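Local coordinates for protein putative adenosine kinase (Schistosoma mansoni, PDB 3VAS) that probably phosphorylates adenosine at its 5'-hydroxyl to give AMP, as a purine-salvage kinase of the ribokinase (pfkB) family, at residues I37-D42 with I70-K74; N86-I91 with D320-A324; P98-S102 with L123-T127. One frame throughout, in Å; residues are numbered along the deposited sequence.

Interaction 1 (I37-D42 with I70-K74); sequences IIVDAD and IQKKK
In what is probably the small beta-sheet lid of this ribokinase-family enzyme, I37 and V39, near the C-terminal end of strand 27-40, meet the type I turn I70-K73 that follows helix 65-70. The turn, closed by the bond from K73 N to I70 O (3.0 Å), presents I70 and K73 to the strand. I37 and V39, two apart on the strand, both direct their side chains at the turn and share I70 between them: I37 CG2 touches the delta methyl, I70 CD1, at 3.9 Å, and V39 CG1 lies 3.9 Å from I70 CG2. I70 CG1 sits between its own N and carbonyl carbon (chi1 67°), and with chi2 extended this carries CD1 to I37 while CG2 stays beside V39. The second methyl of V39, CG2, packs on the aliphatic part of K73, 3.7 Å from K73 CG, the two side chains crossing at about a right angle. K73 bends at chi2 (66°) and then runs straight toward the carboxylate of D42, which approaches from the opposite direction. K73 NZ is met by the syn lone pair of D42 OD2 at 2.7 Å in a salt bridge, with a weak bond to D42 OD1. A water joins the backbones further along, accepting from D40 N and donating to K74 O. L76 and strand 138-145 cover the apolar part, V39 resting on L144 and I70 on A142. One lysine thus serves two environments: its methylenes extend the buried isoleucine-valine cluster, while its ammonium ends at the partly exposed margin, where the carboxylate probably offsets its charge.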
loop_
_atom_site.group_PDB
_atom_site.type_symbol
_atom_site.label_atom_id
_atom_site.label_comp_id
_atom_site.label_asym_id
_atom_site.label_seq_id
_atom_site.Cartn_x
_atom_site.Cartn_y
_atom_site.Cartn_z
ATOM N N ILE A 37 -5.392 -12.515 8.278
ATOM C CA ILE A 37 -5.825 -13.853 8.638
ATOM C C ILE A 37 -6.187 -14.607 7.361
ATOM O O ILE A 37 -7.273 -14.441 6.814
ATOM C CB ILE A 37 -7.010 -13.817 9.610
ATOM C CG1 ILE A 37 -6.693 -12.886 10.784
ATOM C CG2 ILE A 37 -7.357 -15.224 10.090
ATOM C CD1 ILE A 37 -7.782 -12.841 11.840
ATOM N N ILE A 38 -5.255 -15.433 6.894
ATOM C CA ILE A 38 -5.369 -16.076 5.594
ATOM C C ILE A 38 -5.966 -17.471 5.708
ATOM O O ILE A 38 -5.430 -18.338 6.402
ATOM C CB ILE A 38 -3.998 -16.155 4.903
ATOM C CG1 ILE A 38 -3.330 -14.775 4.919
ATOM C CG2 ILE A 38 -4.140 -16.688 3.482
ATOM C CD1 ILE A 38 -1.904 -14.781 4.420
ATOM N N VAL A 39 -7.077 -17.681 5.012
ATOM C CA VAL A 39 -7.833 -18.920 5.129
ATOM C C VAL A 39 -8.224 -19.453 3.756
ATOM O O VAL A 39 -8.543 -18.680 2.853
ATOM C CB VAL A 39 -9.106 -18.712 5.998
ATOM C CG1 VAL A 39 -9.832 -17.429 5.607
ATOM C CG2 VAL A 39 -10.043 -19.911 5.914
ATOM N N ASP A 40 -8.164 -20.772 3.595
ATOM C CA ASP A 40 -8.757 -21.426 2.438
ATOM C C ASP A 40 -10.275 -21.404 2.595
ATOM O O ASP A 40 -10.841 -22.156 3.392
ATOM C CB ASP A 40 -8.252 -22.862 2.304
ATOM C CG ASP A 40 -6.799 -22.932 1.870
ATOM O OD1 ASP A 40 -6.333 -21.988 1.193
ATOM O OD2 ASP A 40 -6.124 -23.930 2.203
ATOM N N ALA A 41 -10.925 -20.529 1.836
ATOM C CA ALA A 41 -12.356 -20.298 1.990
ATOM C C ALA A 41 -13.200 -21.219 1.118
ATOM O O ALA A 41 -12.814 -21.566 -0.001
ATOM C CB ALA A 41 -12.686 -18.844 1.691
ATOM N N ASP A 42 -14.356 -21.611 1.642
ATOM C CA ASP A 42 -15.329 -22.376 0.877
ATOM C C ASP A 42 -16.049 -21.442 -0.086
ATOM O O ASP A 42 -16.105 -20.233 0.136
ATOM C CB ASP A 42 -16.340 -23.048 1.809
ATOM C CG ASP A 42 -15.674 -23.773 2.970
ATOM O OD1 ASP A 42 -15.307 -24.958 2.807
ATOM O OD2 ASP A 42 -15.524 -23.154 4.048
ATOM N N ILE A 70 -14.380 -17.836 10.037
ATOM C CA ILE A 70 -13.114 -18.366 9.527
ATOM C C ILE A 70 -12.235 -18.905 10.652
ATOM O O ILE A 70 -11.300 -19.664 10.410
ATOM C CB ILE A 70 -12.319 -17.321 8.724
ATOM C CG1 ILE A 70 -11.844 -16.193 9.641
ATOM C CG2 ILE A 70 -13.147 -16.787 7.568
ATOM C CD1 ILE A 70 -11.035 -15.141 8.926
ATOM N N GLN A 71 -12.544 -18.518 11.884
ATOM C CA GLN A 71 -11.785 -18.974 13.042
ATOM C C GLN A 71 -12.109 -20.432 13.365
ATOM O O GLN A 71 -11.460 -21.058 14.205
ATOM C CB GLN A 71 -12.063 -18.076 14.251
ATOM C CG GLN A 71 -10.916 -17.998 15.243
ATOM C CD GLN A 71 -9.630 -17.489 14.612
ATOM O OE1 GLN A 71 -8.560 -18.068 14.807
ATOM N NE2 GLN A 71 -9.727 -16.398 13.856
ATOM N N LYS A 72 -13.116 -20.970 12.685
ATOM C CA LYS A 72 -13.496 -22.365 12.849
ATOM C C LYS A 72 -12.768 -23.225 11.822
ATOM O O LYS A 72 -12.817 -24.454 11.870
ATOM C CB LYS A 72 -15.010 -22.521 12.707
ATOM C CG LYS A 72 -15.788 -21.781 13.777
ATOM C CD LYS A 72 -17.274 -21.764 13.489
ATOM C CE LYS A 72 -18.034 -21.167 14.660
ATOM N NZ LYS A 72 -17.850 -21.980 15.897
ATOM N N LYS A 73 -12.092 -22.561 10.895
ATOM C CA LYS A 73 -11.337 -23.245 9.859
ATOM C C LYS A 73 -9.954 -23.611 10.381
ATOM O O LYS A 73 -9.357 -22.865 11.156
ATOM C CB LYS A 73 -11.205 -22.344 8.631
ATOM C CG LYS A 73 -11.380 -23.065 7.312
ATOM C CD LYS A 73 -12.799 -23.583 7.163
ATOM C CE LYS A 73 -12.971 -24.356 5.863
ATOM N NZ LYS A 73 -14.351 -24.900 5.720
ATOM N N LYS A 74 -9.451 -24.768 9.962
ATOM C CA LYS A 74 -8.078 -25.151 10.263
ATOM C C LYS A 74 -7.139 -24.472 9.273
ATOM O O LYS A 74 -7.594 -23.759 8.378
ATOM C CB LYS A 74 -7.917 -26.670 10.186
ATOM C CG LYS A 74 -8.737 -27.434 11.212
ATOM C CD LYS A 74 -8.564 -28.937 11.056
ATOM C CE LYS A 74 -9.292 -29.695 12.162
ATOM N NZ LYS A 74 -10.736 -29.328 12.245
HETATM O O HOH W 1 -7.191 -22.150 6.057
#

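Interaction 2 (N86-I91 with D320-A324); sequences NTVKMI and DAFAA. With ADN (adenosine), chain C.
N86 and D320 cross obliquely, their amide and carboxylate planes turned 50° apart, where helices 83-95 and 318-330 reach the adenosine. N86 ND2 donates to D320 OD2 over 3.1 Å in a nearly straight bond (170°); the acceptor lies in the amide plane, but the nitrogen meets OD2 on its anti side and out of the carboxylate plane. The same ND2 also donates to ADN O3' (3.2 Å), and D320 OD2 accepts from ADN O5' at 2.7 Å. At the next residue, T87 OG1 gives a bond of 2.8 Å to D320 O, arriving on the opposite face of that carbonyl from A324 N. A water donates to both T87 OG1 and D320 OD1. Beyond, small alanines let the helices approach to 8.0 Å between segment axes: A324 CB packs against M90 CB at 3.7 Å, and I91 CG1 touches A324 CA. With CG anti to the backbone N (chi1 -174°), M90 extends its thioether to A321 CB. The carboxylate of D320 is therefore held from both oxygens beside the 5'-hydroxyl, consistent with the catalytic-base aspartate of ribokinase-family kinases, and N86 links its placement to the ribose 3'-hydroxyl.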
loop_
_atom_site.group_PDB
_atom_site.type_symbol
_atom_site.label_atom_id
_atom_site.label_comp_id
_atom_site.label_asym_id
_atom_site.label_seq_id
_atom_site.Cartn_x
_atom_site.Cartn_y
_atom_site.Cartn_z
ATOM N N ASN A 86 3.574 -2.995 4.647
ATOM C CA ASN A 86 4.170 -3.973 3.737
ATOM C C ASN A 86 5.238 -3.327 2.845
ATOM O O ASN A 86 6.366 -3.816 2.747
ATOM C CB ASN A 86 3.107 -4.625 2.840
ATOM C CG ASN A 86 2.228 -5.630 3.576
ATOM O OD1 ASN A 86 2.524 -6.049 4.697
ATOM N ND2 ASN A 86 1.144 -6.042 2.921
ATOM N N THR A 87 4.869 -2.217 2.215
ATOM C CA THR A 87 5.750 -1.510 1.294
ATOM C C THR A 87 6.986 -0.944 1.988
ATOM O O THR A 87 8.114 -1.149 1.537
ATOM C CB THR A 87 4.987 -0.374 0.577
ATOM O OG1 THR A 87 3.996 -0.943 -0.286
ATOM C CG2 THR A 87 5.930 0.485 -0.252
ATOM N N VAL A 88 6.772 -0.242 3.094
ATOM C CA VAL A 88 7.869 0.412 3.797
ATOM C C VAL A 88 8.861 -0.580 4.404
ATOM O O VAL A 88 10.071 -0.376 4.337
ATOM C CB VAL A 88 7.335 1.381 4.864
ATOM C CG1 VAL A 88 8.458 1.857 5.785
ATOM C CG2 VAL A 88 6.646 2.551 4.189
ATOM N N LYS A 89 8.362 -1.668 4.977
ATOM C CA LYS A 89 9.272 -2.633 5.577
ATOM C C LYS A 89 10.041 -3.420 4.515
ATOM O O LYS A 89 11.162 -3.861 4.757
ATOM C CB LYS A 89 8.558 -3.552 6.575
ATOM C CG LYS A 89 7.643 -4.604 5.978
ATOM C CD LYS A 89 6.894 -5.333 7.100
ATOM C CE LYS A 89 6.191 -6.582 6.589
ATOM N NZ LYS A 89 5.477 -7.301 7.682
ATOM N N MET A 90 9.457 -3.583 3.332
ATOM C CA MET A 90 10.194 -4.239 2.256
ATOM C C MET A 90 11.245 -3.301 1.658
ATOM O O MET A 90 12.324 -3.751 1.274
ATOM C CB MET A 90 9.277 -4.798 1.166
ATOM C CG MET A 90 10.036 -5.619 0.121
ATOM S SD MET A 90 8.963 -6.486 -1.042
ATOM C CE MET A 90 10.139 -7.540 -1.895
ATOM N N ILE A 91 10.940 -2.007 1.583
ATOM C CA ILE A 91 11.953 -1.028 1.183
ATOM C C ILE A 91 13.151 -1.155 2.122
ATOM O O ILE A 91 14.302 -1.177 1.689
ATOM C CB ILE A 91 11.427 0.415 1.252
ATOM C CG1 ILE A 91 10.320 0.641 0.223
ATOM C CG2 ILE A 91 12.563 1.415 1.025
ATOM C CD1 ILE A 91 9.725 2.034 0.269
ATOM N N ASP A 320 1.928 -4.052 -3.249
ATOM C CA ASP A 320 2.695 -3.425 -2.180
ATOM C C ASP A 320 4.183 -3.652 -2.408
ATOM O O ASP A 320 4.998 -2.750 -2.199
ATOM C CB ASP A 320 2.303 -3.993 -0.813
ATOM C CG ASP A 320 0.823 -3.834 -0.505
ATOM O OD1 ASP A 320 0.186 -2.892 -1.030
ATOM O OD2 ASP A 320 0.294 -4.659 0.272
ATOM N N ALA A 321 4.529 -4.868 -2.820
ATOM C CA ALA A 321 5.914 -5.228 -3.100
ATOM C C ALA A 321 6.421 -4.458 -4.311
ATOM O O ALA A 321 7.547 -3.959 -4.317
ATOM C CB ALA A 321 6.029 -6.720 -3.353
ATOM N N PHE A 322 5.575 -4.371 -5.334
ATOM C CA PHE A 322 5.915 -3.644 -6.546
ATOM C C PHE A 322 6.354 -2.227 -6.203
ATOM O O PHE A 322 7.386 -1.762 -6.675
ATOM C CB PHE A 322 4.729 -3.610 -7.515
ATOM C CG PHE A 322 5.031 -2.911 -8.812
ATOM C CD1 PHE A 322 5.488 -3.629 -9.913
ATOM C CD2 PHE A 322 4.869 -1.537 -8.932
ATOM C CE1 PHE A 322 5.773 -2.988 -11.114
ATOM C CE2 PHE A 322 5.151 -0.890 -10.130
ATOM C CZ PHE A 322 5.606 -1.615 -11.220
ATOM N N ALA A 323 5.563 -1.549 -5.378
ATOM C CA ALA A 323 5.884 -0.190 -4.964
ATOM C C ALA A 323 7.218 -0.130 -4.220
ATOM O O ALA A 323 8.042 0.743 -4.491
ATOM C CB ALA A 323 4.752 0.397 -4.104
ATOM N N ALA A 324 7.422 -1.056 -3.284
ATOM C CA ALA A 324 8.680 -1.141 -2.541
ATOM C C ALA A 324 9.878 -1.318 -3.473
ATOM O O ALA A 324 10.871 -0.590 -3.373
ATOM C CB ALA A 324 8.631 -2.284 -1.537
HETATM O "O5'" ADN C . -2.173 -5.485 -0.525
HETATM C "C5'" ADN C . -2.553 -6.525 0.374
HETATM C "C4'" ADN C . -2.553 -6.041 1.804
HETATM O "O4'" ADN C . -3.541 -5.012 1.968
HETATM C "C3'" ADN C . -2.869 -7.090 2.877
HETATM O "O3'" ADN C . -1.677 -7.415 3.594
HETATM C "C2'" ADN C . -3.857 -6.376 3.828
HETATM O "O2'" ADN C . -3.513 -6.446 5.194
HETATM C "C1'" ADN C . -3.838 -4.930 3.329
HETATM N N9 ADN C . -5.097 -4.207 3.513
HETATM C C8 ADN C . -6.312 -4.650 3.252
HETATM N N7 ADN C . -7.259 -3.586 3.626
HETATM C C5 ADN C . -6.507 -2.484 4.134
HETATM C C6 ADN C . -6.891 -1.240 4.627
HETATM N N6 ADN C . -8.284 -0.889 4.682
HETATM N N1 ADN C . -5.924 -0.347 5.069
HETATM C C2 ADN C . -4.593 -0.677 5.019
HETATM N N3 ADN C . -4.214 -1.901 4.531
HETATM C C4 ADN C . -5.208 -2.809 4.088
HETATM O O HOH W 2 1.086 -0.515 -0.498
#

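Interaction 3 (P98-S102 with L123-T127); sequences PFVCS and LDLVT
F99 and V126 cross at about a right angle, with V126 CG2 set 3.7 Å from F99 CD2 in an oblique approach to the ring. V126 holds CG1 anti to its backbone N (chi1 168°), which leaves CG2 on the side of F99. D124 O also comes to 3.4 Å from F99 CD2, and P98 CB stands over one face of the ring, offset toward the rim. P98 in turn lies alongside D124, the two side chains pointing the same way, and P98 CA comes within 3.8 Å of D124 CB. D124, with positive phi, follows helix 111-122 in a Schellman motif, and its carbonyl oxygen, D124 O, accepts from F99 N at 3.0 Å. This is the return point of the beta-alpha-beta unit made of strand 101-107, helix 111-122 and strand 126-131; S102 and V126 form its parallel bridge. V126 N donates to C101 O over 3.1 Å, and S102 CA makes a CA-H...O contact of 3.2 Å with V126 O. Between the strands and helix 83-95, L125 sends CG away from its backbone N (chi1 175°), and chi2 (61°) turns CD1 back toward C101 while CD2 continues the chain, bringing L125 CD1 to C101 CB at 3.5 Å, a tight carbon pair. L85 and C120 also pack against L125, and the side chain of C101 touches V27.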
loop_
_atom_site.group_PDB
_atom_site.type_symbol
_atom_site.label_atom_id
_atom_site.label_comp_id
_atom_site.label_asym_id
_atom_site.label_seq_id
_atom_site.Cartn_x
_atom_site.Cartn_y
_atom_site.Cartn_z
ATOM N N PRO A 98 20.246 -0.662 8.333
ATOM C CA PRO A 98 19.365 -0.512 9.499
ATOM C C PRO A 98 18.842 0.914 9.671
ATOM O O PRO A 98 19.614 1.864 9.582
ATOM C CB PRO A 98 20.268 -0.890 10.680
ATOM C CG PRO A 98 21.393 -1.699 10.080
ATOM C CD PRO A 98 21.589 -1.154 8.697
ATOM N N PHE A 99 17.532 1.039 9.881
ATOM C CA PHE A 99 16.885 2.288 10.298
ATOM C C PHE A 99 16.715 3.329 9.196
ATOM O O PHE A 99 16.386 4.481 9.473
ATOM C CB PHE A 99 17.598 2.906 11.508
ATOM C CG PHE A 99 18.011 1.901 12.547
ATOM C CD1 PHE A 99 19.315 1.871 13.020
ATOM C CD2 PHE A 99 17.102 0.982 13.043
ATOM C CE1 PHE A 99 19.704 0.944 13.972
ATOM C CE2 PHE A 99 17.482 0.052 13.998
ATOM C CZ PHE A 99 18.785 0.034 14.464
ATOM N N VAL A 100 16.921 2.932 7.946
ATOM C CA VAL A 100 16.685 3.857 6.841
ATOM C C VAL A 100 15.193 4.212 6.733
ATOM O O VAL A 100 14.837 5.304 6.285
ATOM C CB VAL A 100 17.247 3.317 5.494
ATOM C CG1 VAL A 100 16.595 2.001 5.118
ATOM C CG2 VAL A 100 17.066 4.334 4.383
ATOM N N CYS A 101 14.325 3.305 7.178
ATOM C CA CYS A 101 12.882 3.535 7.077
ATOM C C CYS A 101 12.199 3.761 8.425
ATOM O O CYS A 101 12.599 3.193 9.444
ATOM C CB CYS A 101 12.192 2.392 6.324
ATOM S SG CYS A 101 12.672 2.208 4.596
ATOM N N SER A 102 11.160 4.596 8.405
ATOM C CA SER A 102 10.365 4.914 9.585
ATOM C C SER A 102 8.898 4.626 9.298
ATOM O O SER A 102 8.426 4.853 8.181
ATOM C CB SER A 102 10.507 6.392 9.947
ATOM O OG SER A 102 11.808 6.705 10.397
ATOM N N LEU A 123 13.089 -6.312 11.542
ATOM C CA LEU A 123 13.494 -5.861 10.214
ATOM C C LEU A 123 14.340 -4.580 10.233
ATOM O O LEU A 123 14.699 -4.057 9.175
ATOM C CB LEU A 123 12.254 -5.662 9.332
ATOM C CG LEU A 123 11.563 -6.941 8.853
ATOM C CD1 LEU A 123 10.220 -6.632 8.226
ATOM C CD2 LEU A 123 12.458 -7.673 7.860
ATOM N N ASP A 124 14.656 -4.093 11.433
ATOM C CA ASP A 124 15.359 -2.814 11.619
ATOM C C ASP A 124 14.562 -1.613 11.108
ATOM O O ASP A 124 15.133 -0.599 10.708
ATOM C CB ASP A 124 16.751 -2.831 10.983
ATOM C CG ASP A 124 17.669 -3.844 11.626
ATOM O OD1 ASP A 124 17.486 -4.132 12.827
ATOM O OD2 ASP A 124 18.570 -4.350 10.928
ATOM N N LEU A 125 13.242 -1.739 11.125
ATOM C CA LEU A 125 12.359 -0.633 10.788
ATOM C C LEU A 125 12.047 0.185 12.044
ATOM O O LEU A 125 11.466 -0.331 12.998
ATOM C CB LEU A 125 11.073 -1.182 10.160
ATOM C CG LEU A 125 9.934 -0.225 9.822
ATOM C CD1 LEU A 125 10.388 0.797 8.812
ATOM C CD2 LEU A 125 8.735 -0.999 9.294
ATOM N N VAL A 126 12.450 1.451 12.058
ATOM C CA VAL A 126 12.129 2.330 13.181
ATOM C C VAL A 126 10.630 2.636 13.197
ATOM O O VAL A 126 10.065 3.056 12.190
ATOM C CB VAL A 126 12.925 3.657 13.129
ATOM C CG1 VAL A 126 12.359 4.663 14.127
ATOM C CG2 VAL A 126 14.398 3.411 13.406
ATOM N N THR A 127 9.986 2.408 14.337
ATOM C CA THR A 127 8.558 2.670 14.458
ATOM C C THR A 127 8.224 3.569 15.641
ATOM O O THR A 127 8.954 3.621 16.630
ATOM C CB THR A 127 7.744 1.367 14.593
ATOM O OG1 THR A 127 8.149 0.660 15.773
ATOM C CG2 THR A 127 7.944 0.479 13.377
#

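Overall arrangement
From the N terminus, strand 27-40 ends in 37-42, and interaction 1 closes the first loop when the turn 70-74 folds back onto it. The chain then enters helix 83-95, whose segment 86-91 opens interaction 2, which closes a loop of more than 200 residues when helix 318-330 packs against it. Interaction 3 opens and closes within that span, uniting the start of strand 101-107 with that of strand 126-131. Interactions 2 and 3 touch: I91 CG2 meets C101 SG, and L125 packs against V88 and K89. Interaction 1 stands apart, with its centre about 26 Å from that of interaction 2, yet strand 27-40 neighbours strand 101-107 in the sheet.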